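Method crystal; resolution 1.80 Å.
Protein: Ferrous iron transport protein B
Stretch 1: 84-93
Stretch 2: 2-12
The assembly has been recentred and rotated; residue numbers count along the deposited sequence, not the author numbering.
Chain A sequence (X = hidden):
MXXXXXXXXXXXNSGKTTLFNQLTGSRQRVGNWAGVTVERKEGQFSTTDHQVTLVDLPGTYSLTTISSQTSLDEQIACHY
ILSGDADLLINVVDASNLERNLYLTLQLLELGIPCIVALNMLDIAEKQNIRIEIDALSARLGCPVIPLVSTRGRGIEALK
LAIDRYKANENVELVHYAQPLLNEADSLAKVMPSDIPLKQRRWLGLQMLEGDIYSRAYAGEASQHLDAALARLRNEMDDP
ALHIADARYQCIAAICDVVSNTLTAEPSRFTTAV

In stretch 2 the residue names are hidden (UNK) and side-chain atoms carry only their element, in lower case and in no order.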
# COMPACT_ATOMS: atom_id res chain seq x y z
N GLY A 84 -7.62 -10.30 -3.45
CA GLY A 84 -7.30 -11.28 -2.41
C GLY A 84 -6.41 -12.45 -2.87
O GLY A 84 -6.27 -13.46 -2.17
N ASP A 85 -5.81 -12.30 -4.03
CA ASP A 85 -4.94 -13.35 -4.56
C ASP A 85 -3.61 -13.41 -3.81
O ASP A 85 -3.07 -14.50 -3.62
CB ASP A 85 -4.67 -13.13 -6.03
CG ASP A 85 -5.55 -13.99 -6.92
OD1 ASP A 85 -5.86 -15.19 -6.58
OD2 ASP A 85 -5.90 -13.48 -8.00
N ALA A 86 -3.10 -12.26 -3.41
CA ALA A 86 -1.81 -12.19 -2.75
C ALA A 86 -1.98 -12.53 -1.28
O ALA A 86 -3.00 -12.20 -0.66
CB ALA A 86 -1.21 -10.82 -2.90
N ASP A 87 -1.00 -13.24 -0.77
CA ASP A 87 -0.88 -13.57 0.64
C ASP A 87 -0.24 -12.43 1.41
O ASP A 87 -0.51 -12.26 2.57
CB ASP A 87 -0.03 -14.83 0.77
CG ASP A 87 -0.67 -16.03 0.12
OD1 ASP A 87 -1.78 -16.35 0.54
OD2 ASP A 87 -0.12 -16.62 -0.82
N LEU A 88 0.62 -11.67 0.73
CA LEU A 88 1.22 -10.46 1.26
C LEU A 88 1.74 -9.61 0.14
O LEU A 88 1.82 -10.06 -1.01
CB LEU A 88 2.36 -10.75 2.21
CG LEU A 88 3.62 -11.35 1.66
CD1 LEU A 88 4.81 -10.96 2.55
CD2 LEU A 88 3.40 -12.84 1.63
N LEU A 89 2.14 -8.39 0.51
CA LEU A 89 2.66 -7.39 -0.42
C LEU A 89 4.04 -6.97 0.05
O LEU A 89 4.30 -6.91 1.27
CB LEU A 89 1.78 -6.16 -0.41
CG LEU A 89 0.35 -6.32 -0.78
CD1 LEU A 89 -0.30 -4.93 -0.62
CD2 LEU A 89 0.30 -6.87 -2.19
N ILE A 90 4.94 -6.72 -0.89
CA ILE A 90 6.21 -6.05 -0.61
C ILE A 90 6.05 -4.70 -1.23
O ILE A 90 5.83 -4.57 -2.46
CB ILE A 90 7.46 -6.77 -1.17
CG1 ILE A 90 7.60 -8.12 -0.45
CG2 ILE A 90 8.74 -5.89 -0.98
CD1 ILE A 90 8.61 -9.01 -1.08
N ASN A 91 6.11 -3.70 -0.38
CA ASN A 91 5.96 -2.32 -0.77
C ASN A 91 7.30 -1.66 -0.86
O ASN A 91 7.94 -1.45 0.16
CB ASN A 91 5.04 -1.61 0.22
CG ASN A 91 4.88 -0.10 -0.06
OD1 ASN A 91 4.96 0.41 -1.21
ND2 ASN A 91 4.63 0.61 1.02
N VAL A 92 7.74 -1.40 -2.08
CA VAL A 92 9.07 -0.78 -2.34
C VAL A 92 8.97 0.71 -2.16
O VAL A 92 8.19 1.36 -2.86
CB VAL A 92 9.61 -1.17 -3.70
CG1 VAL A 92 11.02 -0.64 -3.82
CG2 VAL A 92 9.57 -2.71 -3.85
N VAL A 93 9.70 1.25 -1.19
CA VAL A 93 9.60 2.64 -0.78
C VAL A 93 10.92 3.33 -0.98
O VAL A 93 11.93 2.89 -0.49
CB VAL A 93 9.13 2.77 0.71
CG1 VAL A 93 9.31 4.24 1.25
CG2 VAL A 93 7.69 2.24 0.83
N UNK A 2 0.85 -25.20 -4.59
CA UNK A 2 0.38 -23.88 -4.21
C UNK A 2 1.58 -23.02 -3.78
O UNK A 2 2.36 -23.44 -2.95
n UNK A 2 -4.04 -21.25 -0.50
c UNK A 2 -0.66 -23.97 -3.07
c UNK A 2 -2.98 -21.27 -1.51
c UNK A 2 -1.26 -22.62 -2.71
c UNK A 2 -2.48 -22.67 -1.78
N UNK A 3 1.73 -21.84 -4.39
CA UNK A 3 2.87 -20.96 -4.06
C UNK A 3 2.47 -19.95 -3.03
O UNK A 3 1.29 -19.75 -2.78
c UNK A 3 5.30 -23.08 -6.93
c UNK A 3 3.83 -21.18 -6.40
c UNK A 3 4.86 -22.11 -5.89
n UNK A 3 6.06 -22.30 -7.90
c UNK A 3 3.41 -20.25 -5.30
N UNK A 4 3.46 -19.29 -2.44
CA UNK A 4 3.16 -18.08 -1.67
C UNK A 4 3.12 -16.96 -2.65
O UNK A 4 4.10 -16.74 -3.36
c UNK A 4 5.27 -16.34 1.15
c UNK A 4 3.97 -16.64 0.33
c UNK A 4 2.78 -16.86 1.30
c UNK A 4 4.22 -17.80 -0.60
N UNK A 5 1.98 -16.26 -2.72
CA UNK A 5 1.80 -15.18 -3.70
C UNK A 5 2.04 -13.82 -3.07
O UNK A 5 1.36 -13.44 -2.12
o UNK A 5 0.20 -16.52 -4.89
c UNK A 5 0.40 -15.23 -4.31
c UNK A 5 0.23 -14.14 -5.39
N UNK A 6 2.99 -13.11 -3.64
CA UNK A 6 3.39 -11.78 -3.20
C UNK A 6 3.20 -10.73 -4.31
O UNK A 6 3.66 -10.92 -5.46
c UNK A 6 5.07 -12.83 -1.65
c UNK A 6 5.19 -10.34 -2.25
c UNK A 6 4.84 -11.77 -2.72
c UNK A 6 6.42 -12.82 -1.09
N UNK A 7 2.50 -9.63 -3.97
CA UNK A 7 2.34 -8.49 -4.86
C UNK A 7 3.49 -7.51 -4.61
O UNK A 7 3.73 -7.14 -3.44
N UNK A 8 4.17 -7.10 -5.67
CA UNK A 8 5.21 -6.05 -5.57
C UNK A 8 4.67 -4.69 -6.03
O UNK A 8 4.16 -4.51 -7.15
c UNK A 8 7.68 -5.66 -6.16
c UNK A 8 8.26 -5.83 -4.73
c UNK A 8 8.65 -5.99 -7.33
c UNK A 8 6.43 -6.50 -6.32
N UNK A 9 4.69 -3.73 -5.12
CA UNK A 9 3.98 -2.49 -5.38
C UNK A 9 4.80 -1.32 -4.85
O UNK A 9 5.42 -1.41 -3.77
c UNK A 9 2.76 -2.53 -3.17
c UNK A 9 2.59 -2.45 -4.70
c UNK A 9 1.79 -1.25 -5.31
c UNK A 9 0.29 -1.21 -5.05
N UNK A 10 4.80 -0.25 -5.63
CA UNK A 10 5.46 0.96 -5.25
C UNK A 10 5.18 2.07 -6.22
O UNK A 10 4.51 1.87 -7.23
N UNK A 11 5.76 3.22 -5.96
CA UNK A 11 5.63 4.35 -6.83
C UNK A 11 6.47 4.12 -8.11
O UNK A 11 7.34 3.26 -8.15
c UNK A 11 6.13 5.63 -6.15
n UNK A 11 5.01 7.47 -5.08
o UNK A 11 4.50 5.48 -4.29
c UNK A 11 5.13 6.20 -5.08
N UNK A 12 6.21 4.92 -9.14
CA UNK A 12 7.04 4.86 -10.36
C UNK A 12 8.49 5.12 -10.04
O UNK A 12 8.78 5.97 -9.20
c UNK A 12 5.13 5.90 -9.29
c UNK A 12 6.47 5.97 -11.22
c UNK A 12 5.07 6.07 -10.80
O HOH W 1 -0.88 -18.25 -2.71
O HOH W 2 6.96 3.49 -3.45

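Position 2 carries four carbons in a row ending in a nitrogen, fully extended and without a close partner on stretch 1; this is Lys 2. Position 3 has the same unbranched makeup, four carbons and a terminal nitrogen, but its end leads away from stretch 1; it is Lys 3.

At position 4 four carbons fork at the second, and one tip lies 3.5 Å from CB of Asp 87. The fork identifies Leu 4, whose CD2 also packs 4.0 Å from CD2 of Leu 88.

Position 5 bears one carbon that holds an oxygen and a second carbon. Its backbone N donates to OD2 of Asp 87 (2.9 Å, nearly linear), and its carbonyl O accepts from N of Asp 87 at 2.7 Å and, weakly, from N of Leu 88 at 3.4 Å. A carbon carrying both a hydroxyl and a methyl makes it Thr 5. Water 1 closes this end: it donates to O of Lys 3 and OD2 of Asp 87, both at 2.6 Å, and accepts from OG1 of Thr 5 at 3.0 Å.

Position 6 shows four carbons forked at the first, with one arm two carbons long. They lie against CD2 of Leu 88 and CG1 of Ile 90, each at 3.7 Å. Branching at CB with unequal arms gives Ile 6.

Position 7 has no side-chain atoms and is glycine. Its N donates to O of Leu 88 (3.1 Å) and its O accepts from N of Ile 90 (2.9 Å). A CB on Gly 7 would stand 2.7 Å from CD2 of Leu 89, a clash, so the bare backbone leaves room for that leucine.

Four carbons forked at the second appear at position 8, one tip reaching 3.8 Å from CB of Ile 90 and 3.5 Å from CG2 of Val 92. This is Leu 8, and the tip is CD1.

At position 9 four carbons fork at the first, again with one longer arm, while the backbone N donates to O of Ile 90 (3.0 Å) and the O accepts from N of Val 92 (2.9 Å). The residue is Ile 9, its side chain on the same face as Leu 89 and Asn 91.

Position 10 is again bare, hence Gly 10; a CB here would fall 2.7 Å from O of Val 92. Position 11 has two carbons, the second carrying one oxygen and one nitrogen: Asn 11. Its N donates to water 2 at 2.8 Å, and that water donates to O of Val 92 at 2.5 Å. Position 12, three carbons closing onto the backbone N beyond reach of stretch 1, is Pro 12.

The contact is a parallel strand pairing in which Gly 7 and Ile 9 bond alternately to Leu 88, Ile 90 and Val 92. Ile 6 and Leu 8 pack with those same three residues on one face, while the Asp 87 carboxylate extends the ladder to Thr 5.

Stretch 2, residues 2-12: KKLTIGLIGNP
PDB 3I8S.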